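Local coordinates for SusD superfamily protein (Bacteroides vulgatus ATCC 8482, PDB 3JQ0), which probably binds glycans or other nutrients at the bacterial outer membrane, as members of the SusD family do, although its own ligand is not established, at residues S227-I232 and L439-F444; D231-E236 and T339-G344; N240-F245 and R390-G395; I247-G250 and E255-G258; Y260-L265 and R353-D358. All blocks are in the same frame, centred on the assembly; numbering follows the deposited sequence. Where two conformers were deposited one is given.

Overall arrangement
The five contacts gather in one part of the fold, though their segments span residues 227 to 444. Interactions 1 and 2 start from helix 229-233, their centres about 9 Å apart; Lys-341 of interaction 2 reaches Glu-441 and Met-443 of interaction 1. Interaction 3, centred about 7 Å from the centre of interaction 1, joins it through the Glu-441 to Arg-392 salt bridge. Along the chain 1 encloses 3, 4 and 5, while 2 crosses 3 and 5. Interactions 4 and 5, centres about 8 Å apart, are linked by Asn-249 to Asp-357 and Glu-255 to Arg-262. They join short helices, the strand pair 243-247/359-363 and loops to helices 383-394 and 430-441 of this SusD-family protein.

Interaction 1: residues S227-I232 and L439-F444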
# COMPACT_ATOMS: atom_id res chain seq x y z
N SER A 227 16.79 13.34 -0.66
CA SER A 227 18.09 12.84 -1.06
C SER A 227 17.98 11.85 -2.22
O SER A 227 18.65 11.99 -3.23
CB SER A 227 18.82 12.21 0.12
OG SER A 227 18.08 11.15 0.72
N SER A 228 17.09 10.88 -2.06
CA SER A 228 16.73 9.98 -3.15
C SER A 228 15.51 9.18 -2.76
O SER A 228 15.22 9.01 -1.59
CB SER A 228 17.85 9.00 -3.48
OG SER A 228 18.04 8.04 -2.46
N PHE A 229 14.83 8.68 -3.77
CA PHE A 229 13.74 7.74 -3.56
C PHE A 229 14.19 6.52 -2.74
O PHE A 229 13.48 6.08 -1.84
CB PHE A 229 13.15 7.36 -4.93
CG PHE A 229 11.90 6.55 -4.91
CD1 PHE A 229 10.69 7.10 -4.60
CD2 PHE A 229 11.93 5.24 -5.38
CE1 PHE A 229 9.55 6.37 -4.70
CE2 PHE A 229 10.76 4.52 -5.47
CZ PHE A 229 9.58 5.09 -5.17
N LYS A 230 15.36 5.98 -3.05
CA LYS A 230 15.86 4.84 -2.34
C LYS A 230 16.00 5.09 -0.84
O LYS A 230 15.76 4.18 -0.02
CB LYS A 230 17.18 4.51 -2.98
CG LYS A 230 17.78 3.33 -2.46
CD LYS A 230 19.07 2.92 -3.25
CE LYS A 230 18.80 2.59 -4.75
NZ LYS A 230 19.98 1.92 -5.44
N ASP A 231 16.39 6.29 -0.44
CA ASP A 231 16.57 6.59 0.96
C ASP A 231 15.25 6.58 1.76
O ASP A 231 15.29 6.50 2.97
CB ASP A 231 17.30 7.90 1.13
CG ASP A 231 18.72 7.83 0.63
OD1 ASP A 231 19.43 6.82 0.81
OD2 ASP A 231 19.16 8.82 -0.02
N ILE A 232 14.11 6.71 1.08
CA ILE A 232 12.84 6.60 1.76
C ILE A 232 12.72 5.24 2.47
O ILE A 232 12.23 5.12 3.59
CB ILE A 232 11.65 6.73 0.76
CG1 ILE A 232 11.65 8.08 0.06
CG2 ILE A 232 10.34 6.49 1.46
CD1 ILE A 232 10.73 8.04 -1.16
N LEU A 439 1.15 5.16 -9.62
CA LEU A 439 1.68 3.90 -10.10
C LEU A 439 3.22 3.90 -9.97
O LEU A 439 3.82 2.96 -9.45
CB LEU A 439 1.22 3.63 -11.54
CG LEU A 439 1.79 2.39 -12.22
CD1 LEU A 439 1.62 1.11 -11.44
CD2 LEU A 439 1.26 2.29 -13.62
N ARG A 440 3.82 4.97 -10.47
CA ARG A 440 5.27 5.11 -10.41
C ARG A 440 5.78 5.18 -8.99
O ARG A 440 6.90 4.71 -8.70
CB ARG A 440 5.68 6.37 -11.21
CG ARG A 440 5.52 6.19 -12.71
CD ARG A 440 5.83 7.46 -13.48
NE ARG A 440 5.82 7.19 -14.92
CZ ARG A 440 5.76 8.11 -15.87
NH1 ARG A 440 5.57 9.38 -15.57
NH2 ARG A 440 5.86 7.72 -17.13
N GLU A 441 5.04 5.80 -8.07
CA GLU A 441 5.50 6.12 -6.74
C GLU A 441 5.35 4.89 -5.80
O GLU A 441 6.15 4.78 -4.86
CB GLU A 441 4.67 7.31 -6.21
CG GLU A 441 5.11 7.86 -4.89
CD GLU A 441 6.51 8.50 -4.85
OE1 GLU A 441 6.97 8.95 -5.92
OE2 GLU A 441 7.08 8.59 -3.71
N PHE A 442 4.35 4.04 -5.99
CA PHE A 442 3.89 3.12 -4.96
C PHE A 442 3.95 1.65 -5.32
O PHE A 442 3.29 0.83 -4.69
CB PHE A 442 2.46 3.48 -4.48
CG PHE A 442 2.40 4.82 -3.78
CD1 PHE A 442 3.02 4.98 -2.54
CD2 PHE A 442 1.75 5.90 -4.34
CE1 PHE A 442 2.99 6.22 -1.88
CE2 PHE A 442 1.72 7.10 -3.69
CZ PHE A 442 2.39 7.29 -2.51
N MSE A 443 4.82 1.24 -6.27
CA MSE A 443 4.94 -0.18 -6.52
C MSE A 443 5.27 -0.93 -5.27
O MSE A 443 6.14 -0.50 -4.47
CB MSE A 443 6.03 -0.47 -7.58
CG MSE A 443 5.81 0.14 -8.92
SE MSE A 443 7.03 -0.52 -10.26
CE MSE A 443 6.12 -2.23 -10.54
N PHE A 444 4.62 -2.09 -5.06
CA PHE A 444 4.86 -2.96 -3.89
C PHE A 444 4.38 -2.36 -2.56
O PHE A 444 4.64 -2.92 -1.52
CB PHE A 444 6.34 -3.43 -3.78
CG PHE A 444 6.93 -3.79 -5.11
CD1 PHE A 444 6.41 -4.83 -5.87
CD2 PHE A 444 7.94 -3.04 -5.68
CE1 PHE A 444 6.85 -5.13 -7.11
CE2 PHE A 444 8.42 -3.34 -6.96
CZ PHE A 444 7.86 -4.40 -7.67
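The ring of Phe-229, on the first turn of helix 229-233, ends against the last turn of helix 430-441, with Phe-229 CZ 3.5 Å from Glu-441 O at the ring edge. Beside it Phe-229 CE1 lies 3.5 Å from Glu-441 OE2; the two side chains lie alongside, pointing opposite ways, ring and carboxylate planes 80° apart. This end is tightly buried, with Arg-315, Thr-318 and Ser-319 of helix 315-319 also on the ring. The outer side of the short helix is looser and partly exposed. There Ser-228 caps it, its OG accepting from Asp-231 N at 3.1 Å, while the hydroxyls of Ser-227 and Ser-228 donate to Asp-231 OD2 from opposite faces of the carboxylate. Cutting Phe-229 back to an alanine is likely to open a gap between Glu-441 and helix 315-319. The slightly positive C-H rim of a phenylalanine suits the oxygens it meets, and Arg-363, Arg-392 and Arg-315 bridge to Glu-441, which probably keeps this buried acid ionised.

Interaction 2: residues D231-E236 and T339-G344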
# COMPACT_ATOMS: atom_id res chain seq x y z
N ASP A 231 16.39 6.29 -0.44
CA ASP A 231 16.57 6.59 0.96
C ASP A 231 15.25 6.58 1.76
O ASP A 231 15.29 6.50 2.97
CB ASP A 231 17.30 7.90 1.13
CG ASP A 231 18.72 7.83 0.63
OD1 ASP A 231 19.43 6.82 0.81
OD2 ASP A 231 19.16 8.82 -0.02
N ILE A 232 14.11 6.71 1.08
CA ILE A 232 12.84 6.60 1.76
C ILE A 232 12.72 5.24 2.47
O ILE A 232 12.23 5.12 3.59
CB ILE A 232 11.65 6.73 0.76
CG1 ILE A 232 11.65 8.08 0.06
CG2 ILE A 232 10.34 6.49 1.46
CD1 ILE A 232 10.73 8.04 -1.16
N PHE A 233 13.17 4.21 1.75
CA PHE A 233 12.89 2.82 2.13
C PHE A 233 14.01 2.11 2.83
O PHE A 233 13.85 0.95 3.27
CB PHE A 233 12.51 2.01 0.87
CG PHE A 233 11.44 2.67 0.04
CD1 PHE A 233 10.11 2.67 0.49
CD2 PHE A 233 11.74 3.32 -1.13
CE1 PHE A 233 9.13 3.29 -0.24
CE2 PHE A 233 10.76 4.00 -1.84
CZ PHE A 233 9.45 3.97 -1.38
N SER A 234 15.19 2.73 2.91
CA SER A 234 16.35 2.01 3.36
C SER A 234 16.26 1.59 4.82
O SER A 234 15.72 2.27 5.70
CB SER A 234 17.60 2.81 3.16
OG SER A 234 17.57 3.89 4.07
N PHE A 235 16.86 0.44 5.09
CA PHE A 235 16.92 -0.13 6.42
C PHE A 235 17.60 0.81 7.39
O PHE A 235 17.27 0.82 8.57
CB PHE A 235 17.64 -1.48 6.34
CG PHE A 235 17.77 -2.19 7.65
CD1 PHE A 235 16.73 -2.96 8.16
CD2 PHE A 235 18.92 -2.09 8.39
CE1 PHE A 235 16.86 -3.59 9.38
CE2 PHE A 235 19.06 -2.74 9.64
CZ PHE A 235 18.04 -3.50 10.10
N GLU A 236 18.57 1.59 6.91
CA GLU A 236 19.31 2.51 7.75
C GLU A 236 18.69 3.86 7.92
O GLU A 236 19.24 4.69 8.64
CB GLU A 236 20.72 2.68 7.22
CG GLU A 236 21.50 1.35 7.23
CD GLU A 236 21.72 0.64 8.61
OE1 GLU A 236 21.58 1.28 9.69
OE2 GLU A 236 22.08 -0.59 8.62
N THR A 339 11.73 -7.59 -8.48
CA THR A 339 11.28 -6.67 -7.44
C THR A 339 12.47 -6.10 -6.69
O THR A 339 13.29 -6.86 -6.18
CB THR A 339 10.39 -7.43 -6.46
OG1 THR A 339 9.38 -8.12 -7.17
CG2 THR A 339 9.81 -6.51 -5.40
N TYR A 340 12.56 -4.77 -6.58
CA TYR A 340 13.83 -4.18 -6.11
C TYR A 340 13.65 -3.08 -5.06
O TYR A 340 14.64 -2.66 -4.50
CB TYR A 340 14.62 -3.64 -7.33
CG TYR A 340 16.12 -3.78 -7.24
CD1 TYR A 340 16.72 -5.02 -7.12
CD2 TYR A 340 16.93 -2.66 -7.39
CE1 TYR A 340 18.10 -5.13 -7.09
CE2 TYR A 340 18.30 -2.78 -7.39
CZ TYR A 340 18.87 -4.01 -7.25
OH TYR A 340 20.27 -4.12 -7.27
N LYS A 341 12.42 -2.66 -4.74
CA LYS A 341 12.27 -1.50 -3.87
C LYS A 341 12.80 -1.69 -2.47
O LYS A 341 13.35 -0.80 -1.87
CB LYS A 341 10.78 -1.12 -3.80
CG LYS A 341 10.48 0.02 -2.81
CD LYS A 341 9.03 0.50 -2.92
CE LYS A 341 8.84 1.50 -4.07
NZ LYS A 341 7.40 1.89 -4.23
N PHE A 342 12.50 -2.86 -1.88
CA PHE A 342 12.89 -3.18 -0.51
C PHE A 342 14.15 -4.03 -0.54
O PHE A 342 14.14 -5.18 -0.98
CB PHE A 342 11.73 -3.80 0.26
CG PHE A 342 10.53 -2.87 0.36
CD1 PHE A 342 10.51 -1.85 1.26
CD2 PHE A 342 9.43 -3.01 -0.49
CE1 PHE A 342 9.43 -0.99 1.37
CE2 PHE A 342 8.36 -2.15 -0.38
CZ PHE A 342 8.36 -1.14 0.55
N GLN A 343 15.25 -3.44 -0.11
CA GLN A 343 16.55 -4.04 -0.18
C GLN A 343 17.01 -4.72 1.08
O GLN A 343 18.02 -5.45 1.09
CB GLN A 343 17.59 -3.01 -0.62
CG GLN A 343 17.43 -2.53 -2.05
CD GLN A 343 17.95 -3.55 -3.05
OE1 GLN A 343 19.05 -4.12 -2.90
NE2 GLN A 343 17.18 -3.76 -4.10
N GLY A 344 16.31 -4.51 2.19
CA GLY A 344 16.69 -5.17 3.42
C GLY A 344 18.11 -4.82 3.86
O GLY A 344 18.59 -3.70 3.70
O HOH W 1 15.35 -0.91 1.38
O HOH W 2 17.70 -1.27 2.84
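The backbones run closest where Phe-233 faces Phe-342 and Phe-235 faces Gly-344, at CA separations of 6.6 and 5.9 Å. The end of helix 229-233 thus packs on the loop that follows strand 332-339 of this SusD-family fold, chiefly by CH-pi packing on a phenylalanine. Lys-341 CD sits over one face of Phe-233, 3.9 Å from the ring centroid and 13° off the normal; Ile-232 CG2 covers the opposite face. A lysine suits this place because its methylenes cover the ring while its ammonium goes beyond: the chain bends at chi3 (-83°), and NZ reaches Met-443 O, Glu-441 O and the carboxylate of Glu-445. Phe-342 adds a second ring, inclined at 77° to that of Phe-233, with Phe-342 CE1 3.8 Å from Phe-233 CD1; two phenylalanines fill this buried space without polar demands. Further along, Phe-235 CB rests on the carbonyl of Gly-344, whose positive phi (59°) a glycine adopts easily. Two waters complete the join. One accepts from Gln-343 N and lies by Phe-233 O, and the other accepts from Phe-235 N at 2.9 Å and stands 2.7 Å from Gly-344 O.

Interaction 3: residues N240-F245 and R390-G395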
# COMPACT_ATOMS: atom_id res chain seq x y z
N ASN A 240 12.04 8.06 8.99
CA ASN A 240 12.39 9.35 8.40
C ASN A 240 11.12 10.22 8.28
O ASN A 240 10.00 9.79 8.55
CB ASN A 240 13.07 9.15 7.06
CG ASN A 240 12.20 8.40 6.10
OD1 ASN A 240 11.15 8.90 5.69
ND2 ASN A 240 12.64 7.19 5.69
N LYS A 241 11.31 11.47 7.91
CA LYS A 241 10.21 12.45 7.95
C LYS A 241 9.15 12.21 6.92
O LYS A 241 8.06 12.79 7.01
CB LYS A 241 10.75 13.87 7.72
CG LYS A 241 11.45 14.03 6.37
N GLU A 242 9.39 11.33 5.95
CA GLU A 242 8.35 10.98 5.02
C GLU A 242 7.33 10.04 5.62
O GLU A 242 6.20 9.94 5.12
CB GLU A 242 8.95 10.44 3.76
CG GLU A 242 7.87 10.21 2.69
CD GLU A 242 8.24 10.39 1.29
OE1 GLU A 242 9.35 10.90 1.08
OE2 GLU A 242 7.39 10.07 0.43
N MSE A 243 7.69 9.31 6.66
CA MSE A 243 6.80 8.35 7.25
C MSE A 243 5.76 8.97 8.15
O MSE A 243 6.07 9.65 9.13
CB MSE A 243 7.60 7.32 8.05
CG MSE A 243 8.64 6.58 7.23
SE MSE A 243 7.83 5.59 5.77
CE MSE A 243 9.39 5.13 4.85
N ILE A 244 4.50 8.79 7.79
CA ILE A 244 3.36 9.16 8.62
C ILE A 244 2.97 7.97 9.49
O ILE A 244 2.86 8.11 10.72
CB ILE A 244 2.16 9.65 7.75
CG1 ILE A 244 2.53 10.90 6.94
CG2 ILE A 244 0.93 9.85 8.64
CD1 ILE A 244 1.63 11.06 5.72
N PHE A 245 2.81 6.79 8.85
CA PHE A 245 2.57 5.55 9.60
C PHE A 245 3.30 4.47 8.85
O PHE A 245 3.13 4.30 7.64
CB PHE A 245 1.09 5.23 9.74
CG PHE A 245 0.82 3.94 10.48
CD1 PHE A 245 1.42 3.69 11.73
CD2 PHE A 245 -0.01 2.97 9.97
CE1 PHE A 245 1.21 2.50 12.40
CE2 PHE A 245 -0.22 1.80 10.65
CZ PHE A 245 0.36 1.56 11.85
N ARG A 390 7.27 14.63 -8.55
CA ARG A 390 8.15 14.44 -9.70
C ARG A 390 9.54 15.01 -9.49
O ARG A 390 10.53 14.39 -9.85
CB ARG A 390 7.53 15.02 -10.98
CG ARG A 390 6.28 14.32 -11.43
CD ARG A 390 5.74 14.83 -12.75
NE ARG A 390 4.59 14.05 -13.16
CZ ARG A 390 3.96 14.19 -14.31
NH1 ARG A 390 4.38 15.09 -15.19
NH2 ARG A 390 2.86 13.53 -14.56
N GLU A 391 9.62 16.21 -8.90
CA GLU A 391 10.92 16.82 -8.70
C GLU A 391 11.79 15.91 -7.82
O GLU A 391 12.99 15.76 -8.04
CB GLU A 391 10.78 18.21 -8.09
CG GLU A 391 12.12 18.86 -7.85
CD GLU A 391 12.04 20.34 -7.43
OE1 GLU A 391 10.96 20.95 -7.54
OE2 GLU A 391 13.09 20.91 -7.04
N ARG A 392 11.18 15.29 -6.80
CA ARG A 392 11.92 14.37 -5.94
C ARG A 392 12.38 13.14 -6.73
O ARG A 392 13.48 12.64 -6.50
CB ARG A 392 11.10 14.01 -4.73
CG ARG A 392 11.87 13.18 -3.67
CD ARG A 392 11.76 11.65 -3.80
NE ARG A 392 10.41 11.14 -3.62
CZ ARG A 392 9.80 11.06 -2.45
NH1 ARG A 392 10.40 11.46 -1.33
NH2 ARG A 392 8.58 10.59 -2.37
N ALA A 393 11.56 12.63 -7.62
CA ALA A 393 11.83 11.43 -8.42
C ALA A 393 12.99 11.64 -9.38
O ALA A 393 13.84 10.75 -9.54
CB ALA A 393 10.59 10.97 -9.18
N TYR A 394 13.00 12.76 -10.11
CA TYR A 394 14.08 13.05 -11.06
C TYR A 394 15.29 13.73 -10.41
O TYR A 394 16.38 13.75 -10.97
CB TYR A 394 13.55 13.93 -12.19
CG TYR A 394 12.50 13.30 -13.07
CD1 TYR A 394 12.82 12.47 -14.13
CD2 TYR A 394 11.15 13.51 -12.83
CE1 TYR A 394 11.84 11.90 -14.93
CE2 TYR A 394 10.17 12.94 -13.62
CZ TYR A 394 10.51 12.12 -14.66
OH TYR A 394 9.56 11.56 -15.50
N GLY A 395 15.05 14.33 -9.25
CA GLY A 395 16.01 15.23 -8.59
C GLY A 395 15.89 16.63 -9.13
O GLY A 395 15.66 16.82 -10.32
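Arg-392 meets Glu-242 end-on in a bidentate salt bridge. Arg-392 NH1 donates to Glu-242 OE1 at 2.7 Å, and Arg-392 NH2 to Glu-242 OE2 at 3.1 Å, both nearly straight (165° and 169°) and each using the syn lone pair of its oxygen. The carboxylate and guanidinium planes are only 9° apart, so this paired geometry holds both groups against rotation. The CA atoms of Glu-242 and Arg-392 stand 12.0 Å apart, a gap filled by two long side chains; bends at chi2 and chi3 turn the guanidinium to face the carboxylate. Further charges join the pair: Arg-363 also binds Glu-242 OE2, and Glu-441 takes a share of Arg-392 NH2. Shortening Glu-242 to an alanine would probably leave Arg-392 NH1 without a carboxylate, and NH2 and Arg-363 with Glu-441 alone to share.

Hydrogen bonds shape the backbone that presents the glutamate. Asn-240 OD1 accepts from Glu-242 N at 3.0 Å, an Asx turn, within a type I beta turn from Asn-240 to Met-243; a classic beta bulge follows, where Ile-244 and Phe-245 face Tyr-362 of strand 359-363. Val-225 N donates to Glu-242 OE1, and Val-225 O accepts from Arg-392 NH1.

Ile-232 of helix 229-233 lays its hydrocarbon against the charged ends of both side chains, shielding the bridge.

Interaction 4: residues I247-G250 and E255-G258; sequences IHNG and EMWG
Asn-249 OD1 accepts a 2.8 Å hydrogen bond from a water that in turn accepts from Trp-257 N at 2.9 Å, so one solvent molecule ties the two short loop segments together. The other end of the same amide is used as well: Asn-249 ND2 bonds to Asp-357 O. An asparagine suits the place because it offers an acceptor and a donor from a short, buried side chain. Its CG stands beside the backbone N (chi1 -56°), which turns the amide onto residues 255-256, where Asn-249 CG lies 3.6 Å from Met-256 CA and Asn-249 ND2 at the same distance from that atom. Asn-249 and the side chain of Met-256, a selenomethionine, pass at a slant, their contact confined to CB and CG of the latter.

The partner segment is itself folded tightly. Gly-258 N bonds to Glu-255 O at 2.8 Å, closing a turn whose torsions, at Met-256 and Trp-257, fit type II. On the first segment glycine is apt at Gly-250, where a CB would be crowded by His-248 NE2.

The loop follows strand 243-247, whose last residue, Ile-247, bonds by its backbone to Phe-359 of the antiparallel strand 359-363. Trp-257 stacks on Phe-31 of helix 27-34 and meets Phe-359 edge-to-face, while Asn-249 touches Arg-24 of helix 9-25.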
# COMPACT_ATOMS: atom_id res chain seq x y z
N ILE A 247 5.00 0.36 9.28
CA ILE A 247 5.03 -0.89 10.03
C ILE A 247 6.48 -1.23 10.37
O ILE A 247 7.30 -1.43 9.47
CB ILE A 247 4.42 -2.05 9.26
CG1 ILE A 247 2.99 -1.80 8.87
CG2 ILE A 247 4.56 -3.37 10.01
CD1 ILE A 247 2.05 -1.59 9.94
N HIS A 248 6.81 -1.26 11.66
CA HIS A 248 8.15 -1.63 12.11
C HIS A 248 8.40 -3.12 11.99
O HIS A 248 7.71 -3.90 12.61
CB HIS A 248 8.37 -1.21 13.55
CG HIS A 248 9.71 -1.65 14.09
ND1 HIS A 248 10.91 -1.11 13.69
CD2 HIS A 248 10.02 -2.73 14.82
CE1 HIS A 248 11.89 -1.73 14.32
NE2 HIS A 248 11.39 -2.75 14.96
N ASN A 249 9.39 -3.48 11.16
CA ASN A 249 9.92 -4.83 11.10
C ASN A 249 11.36 -4.77 11.60
O ASN A 249 11.96 -3.71 11.70
CB ASN A 249 9.82 -5.40 9.69
CG ASN A 249 8.40 -5.36 9.16
OD1 ASN A 249 7.50 -5.99 9.73
ND2 ASN A 249 8.18 -4.62 8.06
N GLY A 250 11.92 -5.93 11.94
CA GLY A 250 13.29 -5.89 12.41
C GLY A 250 13.80 -7.23 12.84
O GLY A 250 13.04 -8.16 13.06
N GLU A 255 9.89 -10.34 10.33
CA GLU A 255 10.40 -10.15 8.97
C GLU A 255 9.35 -9.36 8.19
O GLU A 255 8.15 -9.52 8.43
CB GLU A 255 10.62 -11.53 8.32
CG GLU A 255 11.27 -11.42 6.97
CD GLU A 255 11.54 -12.73 6.25
OE1 GLU A 255 11.39 -13.81 6.85
OE2 GLU A 255 11.87 -12.63 5.03
N MSE A 256 9.75 -8.53 7.24
CA MSE A 256 8.75 -7.81 6.48
C MSE A 256 7.75 -8.79 5.84
O MSE A 256 8.12 -9.82 5.25
CB MSE A 256 9.42 -6.91 5.45
CG MSE A 256 8.41 -6.00 4.79
SE MSE A 256 9.15 -4.66 3.63
CE MSE A 256 8.28 -5.24 1.95
N TRP A 257 6.46 -8.47 5.99
CA TRP A 257 5.37 -9.27 5.50
C TRP A 257 5.37 -10.70 6.08
O TRP A 257 4.81 -11.61 5.48
CB TRP A 257 5.30 -9.32 3.98
CG TRP A 257 5.01 -8.01 3.30
CD1 TRP A 257 4.89 -6.76 3.83
CD2 TRP A 257 4.85 -7.86 1.88
NE1 TRP A 257 4.68 -5.86 2.81
CE2 TRP A 257 4.65 -6.51 1.62
CE3 TRP A 257 4.87 -8.76 0.82
CZ2 TRP A 257 4.52 -6.01 0.34
CZ3 TRP A 257 4.70 -8.29 -0.45
CH2 TRP A 257 4.56 -6.92 -0.68
N GLY A 258 6.02 -10.90 7.25
CA GLY A 258 6.09 -12.22 7.83
C GLY A 258 6.76 -13.26 6.96
O GLY A 258 6.50 -14.43 7.11
O HOH W 3 5.65 -6.23 7.65

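Interaction 5: residues Y260-L265 and R353-D358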
# COMPACT_ATOMS: atom_id res chain seq x y z
N TYR A 260 6.56 -13.17 3.57
CA TYR A 260 5.86 -13.27 2.31
C TYR A 260 6.38 -12.31 1.25
O TYR A 260 5.99 -12.43 0.10
CB TYR A 260 4.33 -13.16 2.50
CG TYR A 260 3.77 -14.35 3.26
CD1 TYR A 260 3.61 -15.59 2.63
CD2 TYR A 260 3.45 -14.27 4.59
CE1 TYR A 260 3.11 -16.71 3.33
CE2 TYR A 260 2.95 -15.39 5.30
CZ TYR A 260 2.82 -16.61 4.67
OH TYR A 260 2.35 -17.71 5.34
N TYR A 261 7.21 -11.34 1.62
CA TYR A 261 7.90 -10.50 0.60
C TYR A 261 8.97 -11.35 -0.07
O TYR A 261 8.95 -11.61 -1.27
CB TYR A 261 8.43 -9.22 1.23
CG TYR A 261 9.13 -8.32 0.26
CD1 TYR A 261 8.38 -7.50 -0.59
CD2 TYR A 261 10.49 -8.28 0.15
CE1 TYR A 261 8.95 -6.63 -1.49
CE2 TYR A 261 11.09 -7.42 -0.79
CZ TYR A 261 10.28 -6.58 -1.59
OH TYR A 261 10.84 -5.68 -2.48
N ARG A 262 9.89 -11.85 0.75
CA ARG A 262 10.93 -12.77 0.30
C ARG A 262 10.34 -13.95 -0.46
O ARG A 262 10.87 -14.36 -1.50
CB ARG A 262 11.67 -13.28 1.53
CG ARG A 262 12.71 -14.35 1.27
CD ARG A 262 13.57 -14.64 2.47
NE ARG A 262 12.79 -14.91 3.66
CZ ARG A 262 12.32 -16.09 4.02
NH1 ARG A 262 12.61 -17.18 3.32
NH2 ARG A 262 11.58 -16.21 5.12
N MSE A 263 9.26 -14.52 0.08
CA MSE A 263 8.74 -15.78 -0.45
C MSE A 263 7.65 -15.62 -1.52
O MSE A 263 7.14 -16.64 -2.01
CB MSE A 263 8.25 -16.68 0.67
CG MSE A 263 9.37 -17.18 1.57
SE MSE A 263 10.61 -18.36 0.67
CE MSE A 263 9.44 -19.89 0.44
N ARG A 264 7.34 -14.39 -1.94
CA ARG A 264 6.43 -14.18 -3.06
C ARG A 264 6.97 -13.30 -4.18
O ARG A 264 6.43 -13.39 -5.28
CB ARG A 264 5.05 -13.67 -2.57
CG ARG A 264 4.34 -14.60 -1.61
CD ARG A 264 3.74 -15.78 -2.29
NE ARG A 264 3.12 -16.74 -1.38
CZ ARG A 264 3.68 -17.85 -0.93
NH1 ARG A 264 4.93 -18.16 -1.15
NH2 ARG A 264 2.92 -18.70 -0.23
N LEU A 265 7.94 -12.41 -3.91
CA LEU A 265 8.35 -11.41 -4.87
C LEU A 265 9.83 -11.46 -5.26
O LEU A 265 10.23 -10.68 -6.09
CB LEU A 265 8.02 -10.00 -4.35
CG LEU A 265 6.54 -9.64 -4.38
CD1 LEU A 265 6.31 -8.28 -3.72
CD2 LEU A 265 6.04 -9.61 -5.80
N ARG A 353 20.35 -11.98 1.78
CA ARG A 353 19.76 -10.74 2.26
C ARG A 353 18.62 -11.02 3.25
O ARG A 353 17.88 -11.97 3.07
CB ARG A 353 19.23 -9.95 1.07
CG ARG A 353 18.98 -8.48 1.33
CD ARG A 353 20.27 -7.66 1.46
NE ARG A 353 21.10 -7.68 0.28
CZ ARG A 353 20.87 -6.97 -0.83
NH1 ARG A 353 19.79 -6.21 -0.96
NH2 ARG A 353 21.70 -7.07 -1.86
N SER A 354 18.53 -10.17 4.26
CA SER A 354 17.46 -10.24 5.24
C SER A 354 16.46 -9.12 4.98
O SER A 354 16.82 -7.93 5.04
CB SER A 354 18.03 -10.14 6.65
OG SER A 354 18.88 -11.26 6.93
N PHE A 355 15.21 -9.48 4.71
CA PHE A 355 14.16 -8.51 4.36
C PHE A 355 13.48 -7.98 5.60
O PHE A 355 12.37 -8.40 5.97
CB PHE A 355 13.22 -9.14 3.32
CG PHE A 355 13.93 -9.36 2.02
CD1 PHE A 355 14.15 -8.31 1.15
CD2 PHE A 355 14.46 -10.59 1.68
CE1 PHE A 355 14.82 -8.46 -0.04
CE2 PHE A 355 15.13 -10.78 0.44
CZ PHE A 355 15.32 -9.69 -0.39
N LEU A 356 14.21 -7.05 6.22
CA LEU A 356 13.85 -6.48 7.52
C LEU A 356 13.50 -5.01 7.44
O LEU A 356 13.48 -4.32 8.46
CB LEU A 356 15.00 -6.72 8.49
CG LEU A 356 15.35 -8.18 8.75
CD1 LEU A 356 16.60 -8.27 9.70
CD2 LEU A 356 14.20 -8.95 9.34
N ASP A 357 13.19 -4.52 6.23
CA ASP A 357 12.75 -3.15 6.08
C ASP A 357 11.43 -2.93 6.79
O ASP A 357 10.60 -3.84 6.89
CB ASP A 357 12.52 -2.79 4.61
CG ASP A 357 13.79 -2.75 3.83
OD1 ASP A 357 14.66 -1.93 4.16
OD2 ASP A 357 13.87 -3.53 2.84
N ASP A 358 11.21 -1.69 7.24
CA ASP A 358 9.87 -1.29 7.61
C ASP A 358 8.97 -1.25 6.38
O ASP A 358 9.45 -1.05 5.27
CB ASP A 358 9.87 0.11 8.26
CG ASP A 358 10.46 0.13 9.66
OD1 ASP A 358 10.79 -0.94 10.22
OD2 ASP A 358 10.57 1.28 10.18
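This is a buried aromatic contact in which Tyr-261, just ahead of the short helix 262-265, packs on Phe-355 in the loop leading to strand 359-363. The rings form an offset edge-to-face pair: the edge of Tyr-261 points toward the face of Phe-355, with centroids 5.5 Å apart and planes at 60°. Tyr-261 CE2 comes closest, 3.7 Å from Phe-355 CD1. The tyrosine projects with CG opposite its own backbone N (chi1 -180°), carrying the ring across to the loop. On the same side of the phenylalanine ring, toward its other rim, Arg-262 CB lies 3.9 Å from Phe-355 CD2. Arginine fits here because its aliphatic root packs on the ring while, bent at chi3, its guanidinium turns to the carboxylate of Glu-255, NE making the salt bridge. Arg-353 CG approaches the opposite face, so a flat apolar ring suits the place. Behind the tyrosine, Tyr-261 O accepts from both Leu-265 N at 2.9 Å and Arg-264 N at 3.3 Å, steadying the helix start. On the opposite segment the phi and psi of Phe-355, with a weak bond from Leu-356 N to Ser-354 O, set this ring at the apex of an inverse gamma turn.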